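Local coordinates for protein serpin (Taeniopygia guttata, PDB 5HGC) that binds the steroid cortisol and, as a member of the serpin family, may also inhibit serine-type endopeptidases, at residues A[21-26]-A[33-38]; A[67-70]-A[76-79]; A[93-98]-A[366-371]; A[156-161]-A[166-171]. All blocks are in the same frame, centred on the assembly; numbering follows the deposited sequence.

Contact 1 of 4, residues A[21-26]-A[33-38]; sequences QFFREV and KNIFYS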
# COMPACT_ATOMS: atom_id res chain seq x y z
N GLN A 21 7.92 -0.69 -9.23
CA GLN A 21 8.84 0.44 -9.54
C GLN A 21 8.88 1.43 -8.41
O GLN A 21 9.95 1.96 -8.07
CB GLN A 21 8.48 1.22 -10.79
CG GLN A 21 8.40 0.38 -12.02
CD GLN A 21 7.63 1.09 -13.11
OE1 GLN A 21 7.74 2.34 -13.25
NE2 GLN A 21 6.83 0.31 -13.89
N PHE A 22 7.72 1.69 -7.83
CA PHE A 22 7.65 2.65 -6.76
C PHE A 22 8.57 2.18 -5.66
O PHE A 22 9.39 3.00 -5.16
CB PHE A 22 6.21 2.83 -6.26
CG PHE A 22 6.07 3.95 -5.27
CD1 PHE A 22 6.33 3.76 -3.93
CD2 PHE A 22 5.63 5.22 -5.70
CE1 PHE A 22 6.20 4.82 -3.02
CE2 PHE A 22 5.47 6.27 -4.79
CZ PHE A 22 5.78 6.08 -3.45
N PHE A 23 8.42 0.89 -5.27
CA PHE A 23 9.25 0.23 -4.26
C PHE A 23 10.76 0.34 -4.53
O PHE A 23 11.51 0.73 -3.61
CB PHE A 23 8.90 -1.27 -4.14
CG PHE A 23 9.61 -1.95 -3.00
CD1 PHE A 23 9.41 -1.54 -1.67
CD2 PHE A 23 10.51 -2.97 -3.24
CE1 PHE A 23 10.04 -2.17 -0.59
CE2 PHE A 23 11.16 -3.60 -2.15
CZ PHE A 23 10.92 -3.20 -0.83
N ARG A 24 11.19 0.02 -5.78
CA ARG A 24 12.61 0.15 -6.19
C ARG A 24 13.14 1.55 -5.96
O ARG A 24 14.19 1.70 -5.34
CB ARG A 24 12.92 -0.43 -7.61
CG ARG A 24 12.55 -1.93 -7.70
CD ARG A 24 13.07 -2.68 -8.91
NE ARG A 24 12.43 -2.31 -10.17
CZ ARG A 24 11.20 -2.69 -10.58
NH1 ARG A 24 10.42 -3.44 -9.81
NH2 ARG A 24 10.75 -2.29 -11.77
N GLU A 25 12.35 2.56 -6.38
CA GLU A 25 12.66 3.99 -6.22
C GLU A 25 12.81 4.43 -4.79
O GLU A 25 13.80 5.08 -4.45
CB GLU A 25 11.59 4.89 -6.87
CG GLU A 25 11.67 5.06 -8.38
CD GLU A 25 13.01 5.64 -8.90
OE1 GLU A 25 13.82 6.28 -8.13
OE2 GLU A 25 13.23 5.45 -10.12
N VAL A 26 11.85 4.07 -3.96
CA VAL A 26 11.83 4.54 -2.58
C VAL A 26 12.94 3.92 -1.71
O VAL A 26 13.45 4.58 -0.81
CB VAL A 26 10.40 4.42 -1.96
CG1 VAL A 26 9.98 2.96 -1.73
CG2 VAL A 26 10.25 5.26 -0.70
N LYS A 33 15.98 2.06 5.97
CA LYS A 33 14.85 2.48 6.80
C LYS A 33 13.65 1.59 6.51
O LYS A 33 13.52 1.00 5.42
CB LYS A 33 14.55 3.98 6.56
CG LYS A 33 15.57 4.95 7.17
CD LYS A 33 15.47 4.95 8.70
CE LYS A 33 16.79 5.28 9.40
NZ LYS A 33 16.91 6.75 9.53
N ASN A 34 12.79 1.45 7.51
CA ASN A 34 11.41 1.02 7.29
C ASN A 34 10.77 1.67 6.03
O ASN A 34 10.88 2.89 5.80
CB ASN A 34 10.60 1.29 8.56
CG ASN A 34 10.96 0.33 9.69
OD1 ASN A 34 11.74 -0.61 9.49
ND2 ASN A 34 10.38 0.53 10.86
N ILE A 35 10.21 0.85 5.17
CA ILE A 35 9.33 1.36 4.13
C ILE A 35 7.97 0.73 4.32
O ILE A 35 7.90 -0.49 4.43
CB ILE A 35 9.85 1.02 2.75
CG1 ILE A 35 11.28 1.58 2.59
CG2 ILE A 35 8.88 1.52 1.65
CD1 ILE A 35 11.38 3.09 2.51
N PHE A 36 6.91 1.54 4.36
CA PHE A 36 5.52 1.03 4.40
C PHE A 36 4.52 1.91 3.70
O PHE A 36 4.28 3.03 4.13
CB PHE A 36 5.05 0.78 5.83
CG PHE A 36 3.85 -0.10 5.89
CD1 PHE A 36 3.98 -1.49 5.72
CD2 PHE A 36 2.58 0.44 6.07
CE1 PHE A 36 2.87 -2.32 5.73
CE2 PHE A 36 1.46 -0.39 6.08
CZ PHE A 36 1.61 -1.76 5.90
N TYR A 37 3.91 1.39 2.65
CA TYR A 37 2.94 2.14 1.87
C TYR A 37 1.90 1.22 1.24
O TYR A 37 1.97 -0.01 1.38
CB TYR A 37 3.63 3.05 0.82
CG TYR A 37 4.31 2.28 -0.29
CD1 TYR A 37 5.63 1.79 -0.13
CD2 TYR A 37 3.66 2.05 -1.50
CE1 TYR A 37 6.25 1.07 -1.14
CE2 TYR A 37 4.26 1.32 -2.51
CZ TYR A 37 5.55 0.83 -2.32
OH TYR A 37 6.18 0.13 -3.34
N SER A 38 0.85 1.84 0.66
CA SER A 38 -0.21 1.12 -0.07
C SER A 38 -0.18 1.42 -1.57
O SER A 38 -0.64 2.45 -2.00
CB SER A 38 -1.59 1.33 0.54
OG SER A 38 -2.57 0.65 -0.25

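Contact 2 of 4, residues A[67-70]-A[76-79]; sequences FNLT and EIHE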
# COMPACT_ATOMS: atom_id res chain seq x y z
N PHE A 67 0.27 2.19 -17.21
CA PHE A 67 -0.68 1.85 -18.27
C PHE A 67 -0.15 2.30 -19.65
O PHE A 67 0.45 3.40 -19.79
CB PHE A 67 -2.02 2.52 -18.01
CG PHE A 67 -2.70 2.03 -16.79
CD1 PHE A 67 -3.40 0.82 -16.80
CD2 PHE A 67 -2.64 2.79 -15.59
CE1 PHE A 67 -4.03 0.39 -15.65
CE2 PHE A 67 -3.25 2.31 -14.43
CZ PHE A 67 -3.94 1.10 -14.48
N ASN A 68 -0.39 1.47 -20.66
CA ASN A 68 0.01 1.81 -22.01
C ASN A 68 -1.26 2.15 -22.79
O ASN A 68 -2.08 1.27 -23.15
CB ASN A 68 0.82 0.68 -22.64
CG ASN A 68 1.16 0.90 -24.11
OD1 ASN A 68 0.72 1.88 -24.76
ND2 ASN A 68 1.94 -0.03 -24.66
N LEU A 69 -1.41 3.43 -23.05
CA LEU A 69 -2.66 3.96 -23.59
C LEU A 69 -3.01 3.44 -24.98
O LEU A 69 -4.20 3.40 -25.33
CB LEU A 69 -2.66 5.48 -23.53
CG LEU A 69 -2.97 6.12 -22.17
CD1 LEU A 69 -3.97 5.30 -21.34
CD2 LEU A 69 -1.69 6.33 -21.40
N THR A 70 -2.00 3.00 -25.72
CA THR A 70 -2.21 2.36 -27.04
C THR A 70 -2.82 0.95 -26.89
O THR A 70 -3.30 0.40 -27.87
CB THR A 70 -0.95 2.36 -27.95
OG1 THR A 70 0.08 1.53 -27.38
CG2 THR A 70 -0.39 3.80 -28.16
N GLU A 76 -11.61 2.23 -19.42
CA GLU A 76 -11.38 0.96 -18.71
C GLU A 76 -10.58 1.10 -17.41
O GLU A 76 -10.88 0.43 -16.46
CB GLU A 76 -10.74 -0.07 -19.63
CG GLU A 76 -11.65 -0.54 -20.78
CD GLU A 76 -10.88 -1.35 -21.83
OE1 GLU A 76 -11.14 -2.57 -21.93
OE2 GLU A 76 -10.00 -0.77 -22.54
N ILE A 77 -9.58 1.96 -17.40
CA ILE A 77 -8.80 2.32 -16.22
C ILE A 77 -9.74 2.80 -15.14
O ILE A 77 -9.78 2.17 -14.07
CB ILE A 77 -7.77 3.38 -16.57
CG1 ILE A 77 -6.79 2.84 -17.60
CG2 ILE A 77 -7.03 3.85 -15.35
CD1 ILE A 77 -5.82 3.86 -18.15
N HIS A 78 -10.56 3.83 -15.42
CA HIS A 78 -11.48 4.36 -14.39
C HIS A 78 -12.51 3.30 -13.97
O HIS A 78 -12.86 3.19 -12.78
CB HIS A 78 -12.15 5.66 -14.82
CG HIS A 78 -11.19 6.77 -15.13
ND1 HIS A 78 -10.30 7.27 -14.20
CD2 HIS A 78 -10.97 7.48 -16.26
CE1 HIS A 78 -9.56 8.22 -14.75
NE2 HIS A 78 -9.95 8.37 -16.00
N GLU A 79 -12.96 2.50 -14.93
CA GLU A 79 -13.91 1.42 -14.62
C GLU A 79 -13.25 0.42 -13.70
O GLU A 79 -13.87 -0.02 -12.69
CB GLU A 79 -14.32 0.69 -15.87
CG GLU A 79 -15.72 1.00 -16.31
CD GLU A 79 -15.87 0.94 -17.82
OE1 GLU A 79 -15.20 0.09 -18.49
OE2 GLU A 79 -16.67 1.75 -18.35

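Contact 3 of 4, residues A[93-98]-A[366-371]; sequences GGVQLN and STLFIG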
# COMPACT_ATOMS: atom_id res chain seq x y z
N GLY A 93 -17.81 -7.71 1.47
CA GLY A 93 -16.68 -8.31 0.72
C GLY A 93 -15.48 -8.78 1.54
O GLY A 93 -15.48 -8.77 2.78
N GLY A 94 -14.41 -9.16 0.85
CA GLY A 94 -13.32 -9.89 1.49
C GLY A 94 -12.17 -9.17 2.18
O GLY A 94 -11.28 -9.84 2.68
N VAL A 95 -12.18 -7.84 2.20
CA VAL A 95 -11.02 -7.08 2.65
C VAL A 95 -11.40 -6.02 3.65
O VAL A 95 -10.81 -5.97 4.73
CB VAL A 95 -10.25 -6.46 1.48
CG1 VAL A 95 -8.96 -5.81 1.96
CG2 VAL A 95 -9.90 -7.51 0.45
N GLN A 96 -12.38 -5.19 3.31
CA GLN A 96 -12.78 -4.02 4.13
C GLN A 96 -11.57 -3.16 4.42
O GLN A 96 -11.20 -2.98 5.57
CB GLN A 96 -13.51 -4.40 5.43
CG GLN A 96 -14.92 -4.94 5.23
CD GLN A 96 -15.30 -5.96 6.28
OE1 GLN A 96 -16.06 -5.68 7.21
NE2 GLN A 96 -14.74 -7.17 6.15
N LEU A 97 -10.95 -2.67 3.37
CA LEU A 97 -9.66 -2.04 3.47
C LEU A 97 -9.86 -0.61 4.01
O LEU A 97 -9.01 -0.07 4.72
CB LEU A 97 -9.03 -2.05 2.10
CG LEU A 97 -7.68 -1.41 1.91
CD1 LEU A 97 -6.60 -2.11 2.74
CD2 LEU A 97 -7.37 -1.41 0.41
N ASN A 98 -11.02 -0.04 3.69
CA ASN A 98 -11.37 1.33 3.98
C ASN A 98 -10.34 2.36 3.51
O ASN A 98 -9.91 3.23 4.24
CB ASN A 98 -11.85 1.47 5.43
CG ASN A 98 -13.11 0.61 5.70
OD1 ASN A 98 -14.01 0.51 4.84
ND2 ASN A 98 -13.15 -0.06 6.86
N SER A 366 -4.56 -7.61 -6.40
CA SER A 366 -3.90 -6.32 -6.26
C SER A 366 -3.05 -6.30 -5.02
O SER A 366 -3.39 -6.92 -4.00
CB SER A 366 -4.89 -5.14 -6.21
OG SER A 366 -5.82 -5.38 -5.18
N THR A 367 -1.94 -5.56 -5.13
CA THR A 367 -1.09 -5.31 -3.99
C THR A 367 -1.67 -4.21 -3.12
O THR A 367 -1.80 -3.05 -3.55
CB THR A 367 0.32 -4.93 -4.45
OG1 THR A 367 0.69 -5.78 -5.57
CG2 THR A 367 1.31 -5.06 -3.30
N LEU A 368 -2.01 -4.61 -1.90
CA LEU A 368 -2.55 -3.71 -0.91
C LEU A 368 -1.46 -3.03 -0.11
O LEU A 368 -1.58 -1.83 0.19
CB LEU A 368 -3.52 -4.41 0.05
CG LEU A 368 -4.54 -5.31 -0.66
CD1 LEU A 368 -5.46 -5.92 0.38
CD2 LEU A 368 -5.30 -4.58 -1.78
N PHE A 369 -0.41 -3.75 0.29
CA PHE A 369 0.64 -3.10 1.10
C PHE A 369 2.01 -3.64 0.76
O PHE A 369 2.16 -4.84 0.48
CB PHE A 369 0.38 -3.30 2.60
CG PHE A 369 -0.85 -2.63 3.11
CD1 PHE A 369 -0.83 -1.28 3.47
CD2 PHE A 369 -2.05 -3.34 3.27
CE1 PHE A 369 -1.98 -0.66 3.96
CE2 PHE A 369 -3.21 -2.71 3.76
CZ PHE A 369 -3.17 -1.36 4.11
N ILE A 370 3.01 -2.76 0.80
CA ILE A 370 4.39 -3.17 0.65
C ILE A 370 5.17 -2.64 1.86
O ILE A 370 5.25 -1.42 2.11
CB ILE A 370 4.97 -2.73 -0.70
CG1 ILE A 370 4.28 -3.49 -1.84
CG2 ILE A 370 6.48 -2.97 -0.75
CD1 ILE A 370 4.72 -3.09 -3.24
N GLY A 371 5.73 -3.57 2.64
CA GLY A 371 6.44 -3.23 3.86
C GLY A 371 7.84 -3.77 3.72
O GLY A 371 8.05 -4.87 3.21

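Contact 4 of 4, residues A[156-161]-A[166-171]; sequences NLVKDM and VMLLAS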
# COMPACT_ATOMS: atom_id res chain seq x y z
N ASN A 156 -2.48 13.09 12.61
CA ASN A 156 -1.27 13.84 12.17
C ASN A 156 -0.76 13.55 10.78
O ASN A 156 0.46 13.42 10.60
CB ASN A 156 -0.07 13.69 13.12
CG ASN A 156 -0.36 14.14 14.54
OD1 ASN A 156 -1.19 15.04 14.78
ND2 ASN A 156 0.33 13.52 15.49
N LEU A 157 -1.68 13.48 9.81
CA LEU A 157 -1.30 13.45 8.40
C LEU A 157 -0.33 14.56 7.97
O LEU A 157 0.68 14.27 7.33
CB LEU A 157 -2.54 13.46 7.49
CG LEU A 157 -2.25 13.24 5.98
CD1 LEU A 157 -1.79 11.83 5.64
CD2 LEU A 157 -3.42 13.64 5.07
N VAL A 158 -0.64 15.83 8.26
CA VAL A 158 0.21 16.96 7.81
C VAL A 158 0.70 17.81 9.00
O VAL A 158 0.03 17.83 10.04
CB VAL A 158 -0.53 17.86 6.79
CG1 VAL A 158 -0.66 17.14 5.46
CG2 VAL A 158 -1.90 18.26 7.30
N LYS A 159 1.86 18.48 8.84
CA LYS A 159 2.51 19.35 9.86
C LYS A 159 3.21 20.44 9.05
O LYS A 159 3.81 20.12 8.01
CB LYS A 159 3.58 18.60 10.71
N ASP A 160 3.14 21.69 9.52
CA ASP A 160 3.76 22.86 8.82
C ASP A 160 3.44 22.92 7.30
O ASP A 160 4.31 22.56 6.46
CB ASP A 160 5.31 22.88 9.01
CG ASP A 160 5.74 23.00 10.47
OD1 ASP A 160 5.14 23.80 11.24
OD2 ASP A 160 6.70 22.30 10.84
N MET A 161 2.23 23.36 6.95
CA MET A 161 1.81 23.37 5.54
C MET A 161 2.04 24.72 4.90
O MET A 161 1.60 25.74 5.44
CB MET A 161 0.34 22.97 5.41
CG MET A 161 0.10 21.46 5.28
SD MET A 161 0.88 20.68 3.85
CE MET A 161 -0.14 21.29 2.52
N VAL A 166 -1.76 25.20 -3.13
CA VAL A 166 -2.89 25.28 -4.02
C VAL A 166 -3.82 24.07 -3.73
O VAL A 166 -4.99 24.25 -3.40
CB VAL A 166 -2.37 25.37 -5.47
CG1 VAL A 166 -3.48 25.22 -6.47
CG2 VAL A 166 -1.70 26.73 -5.69
N MET A 167 -3.25 22.85 -3.79
CA MET A 167 -3.99 21.59 -3.55
C MET A 167 -3.11 20.55 -2.86
O MET A 167 -1.96 20.30 -3.27
CB MET A 167 -4.55 21.04 -4.86
CG MET A 167 -5.06 19.62 -4.77
SD MET A 167 -6.01 19.13 -6.20
CE MET A 167 -4.77 19.14 -7.48
N LEU A 168 -3.65 20.00 -1.78
CA LEU A 168 -3.14 18.84 -1.10
C LEU A 168 -3.94 17.59 -1.54
O LEU A 168 -5.16 17.52 -1.35
CB LEU A 168 -3.29 19.07 0.41
CG LEU A 168 -2.93 17.85 1.28
CD1 LEU A 168 -1.46 17.45 1.10
CD2 LEU A 168 -3.23 18.04 2.75
N LEU A 169 -3.29 16.60 -2.14
CA LEU A 169 -3.92 15.28 -2.38
C LEU A 169 -3.54 14.38 -1.24
O LEU A 169 -2.36 14.13 -1.04
CB LEU A 169 -3.47 14.68 -3.70
CG LEU A 169 -3.96 13.28 -4.10
CD1 LEU A 169 -5.48 13.17 -4.27
CD2 LEU A 169 -3.27 12.94 -5.41
N ALA A 170 -4.52 13.95 -0.45
CA ALA A 170 -4.27 12.99 0.63
C ALA A 170 -4.76 11.53 0.27
O ALA A 170 -5.94 11.36 -0.09
CB ALA A 170 -4.94 13.46 1.91
N SER A 171 -3.88 10.50 0.35
CA SER A 171 -4.40 9.12 0.47
C SER A 171 -3.93 8.46 1.74
O SER A 171 -2.75 8.57 2.13
CB SER A 171 -4.17 8.23 -0.75
OG SER A 171 -2.79 7.97 -0.82

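Contact 1 of 4, residues A[21-26]-A[33-38]
Tyr37 pushes its ring into the hollow between Phe22 and Phe23, two neighbours on helix 12-29. The rim of the Phe22 ring stands over one face of the tyrosine. Phe22 CD1 is the bump, 3.4 Å from Tyr37 CZ. This is an edge-to-face pair, with ring centroids 4.7 Å apart and planes inclined at 50°. At the rim of the tyrosine, Phe23 CD1 lies 4.1 Å from Tyr37 CE1, and the two side chains cross at about a right angle. Tyr37 CG sits between the backbone N and the carbonyl carbon (chi1 68°), which carries the ring up to the helix. At its far end Tyr37 OH fits against Phe23 CB at 3.2 Å and hydrogen-bonds to Ala19 O, one turn back. A leucine in its place would probably leave Ala19 O without this partner and open a gap between the two phenylalanines. Further along, Ile35 CG2 meets Val26 CG1 tip to tip at 3.8 Å, though Val26 has two deposited conformers and that touch is less certain. Strand 35-37 also pairs with strand 366-373. Such a buried aromatic seam between an N-terminal helix and a short strand belongs to the hydrophobic centre of the serpin fold.

Contact 2 of 4, residues A[67-70]-A[76-79]
The connection between helix 55-64 and helix 74-89 of the serpin fold folds back here, so that Phe67 and Leu69 close on Ile77 in the first turns of the second helix. Ile77 is the knob they share. Its CG1 stands over one face of the Phe67 ring, 4.2 Å from the ring centroid and 17° off the normal, a CH-pi contact. The chain of Ile77 then runs along that face, and CD1 comes within 3.9 Å of Phe67 CG. The two side chains run antiparallel past one another. Leu69 lies crosswise to Ile77, with Leu69 CD1 4.0 Å from Ile77 CD1. Phe67 CG lies anti to the carbonyl carbon (chi1 -65°), which turns the ring toward the helix. With an alanine here, Ile77 CG1 would probably lose its aromatic face and a gap would open beside it. On the side away from the helix, Asn68 OD1 accepts hydrogen bonds from Thr70 N at 3.1 Å and Thr70 OG1 at 2.7 Å. Both donors come from the same face of the amide plane, and the double grip should hold the amide still. Leu62 of helix 55-64 touches both Leu69 and Ile77. His78, next along the helix, lines the bound amino-sugar pocket together with Glu74. Around Asn68 the chain forms an Asx turn in a helix-to-helix connection that turns its apolar residues Phe67 and Leu69 to Ile77.

Contact 3 of 4, residues A[93-98]-A[366-371]
Leu97 and the ring of Phe369 meet obliquely, at the ring's outer end. Leu97 CD1 lies 3.6 Å from Phe369 CE2 and 3.8 Å from Phe369 CZ. The two side chains lie side by side, pointing opposite ways. The same ring also meets that of Phe36, and these planes are nearly parallel, about 15° apart. Leu97 CG is anti to the backbone N (chi1 178°), which extends the side chain from the loop toward the strand. Its second methyl, Leu97 CD2, is a looser neighbour of Leu368 CD2 at 4.4 Å. Leu368 is also met by Val95, tip to tip, with Val95 CG1 3.8 Å from Leu368 CD1. Two consecutive strand residues can serve the same loop because Leu368 and Phe369 form a classic beta bulge opposite Ile359 of strand 355-361. These two antiparallel strands are the C-terminal hairpin of the serpin fold. The loop 93-98 comes from the end of helix 74-89 and lies against strand 366-373 before strand 100-106 begins. Val95 and Leu97 point inward from it, while Gln96 between them is exposed. Val173 of strand 167-176 touches both Leu97 and Phe369, and Leu88 of helix 74-89 touches both Leu97 and Leu368 and so adds a third wall. No hydrogen bond joins the two segments.

Contact 4 of 4, residues A[156-161]-A[166-171]
Val158 and Leu168 lie alongside each other and point in opposite directions, with Val158 CG1 3.8 Å from Leu168 CD2. They join the loop after helix 135-149 to strand 167-176. In serpins the loop after this helix (helix F) runs back across the face of beta-sheet A, to which strand 167-176 belongs. Here Leu157 lies by Ala170 and Met161 by Leu168. Leu168 and Ala170 point toward the loop. Met167 and Ser171 point away from it, as expected of an extended strand. Leu168 is shared by Val158 and Met161. Met161 approaches it with the CE methyl, 4.3 Å from Leu168 CD1, but Met161 has two deposited conformers and this touch is the less certain. Ile142 of the helix touches both Val158 and Leu168 and closes the cluster. The loop backbone is tied to the same helix, since Val158 N donates to Asn143 OD1 and Met161 N to Glu139 OE1. No hydrogen bond crosses between loop and strand. Leu157 CG stands anti to the backbone N (chi1 -172°), and this brings Leu157 CD2 down on the small Ala170 CB at 3.5 Å.

In the fold
All four contacts are buried and apolar, but they differ in depth. Contacts 1 and 3 lie nearest the middle of the chain and touch each other. Strands 35-37 and 366-373 are paired neighbours, joined by Tyr37 O with Ile370 N. Contact 1 is mainly aromatic, whereas contact 3 is mostly aliphatic with one ring. Contact 4 is further out, about 23 Å from contact 3 between centres, and uses only aliphatic and methionine side chains. It is nested in the long loop that contact 3 closes. Contact 2 is the most peripheral; Leu69 at its margin is only partly buried, and His78 of its helix lines the sugar pocket. It shares helix 74-89 with the surroundings of contact 3.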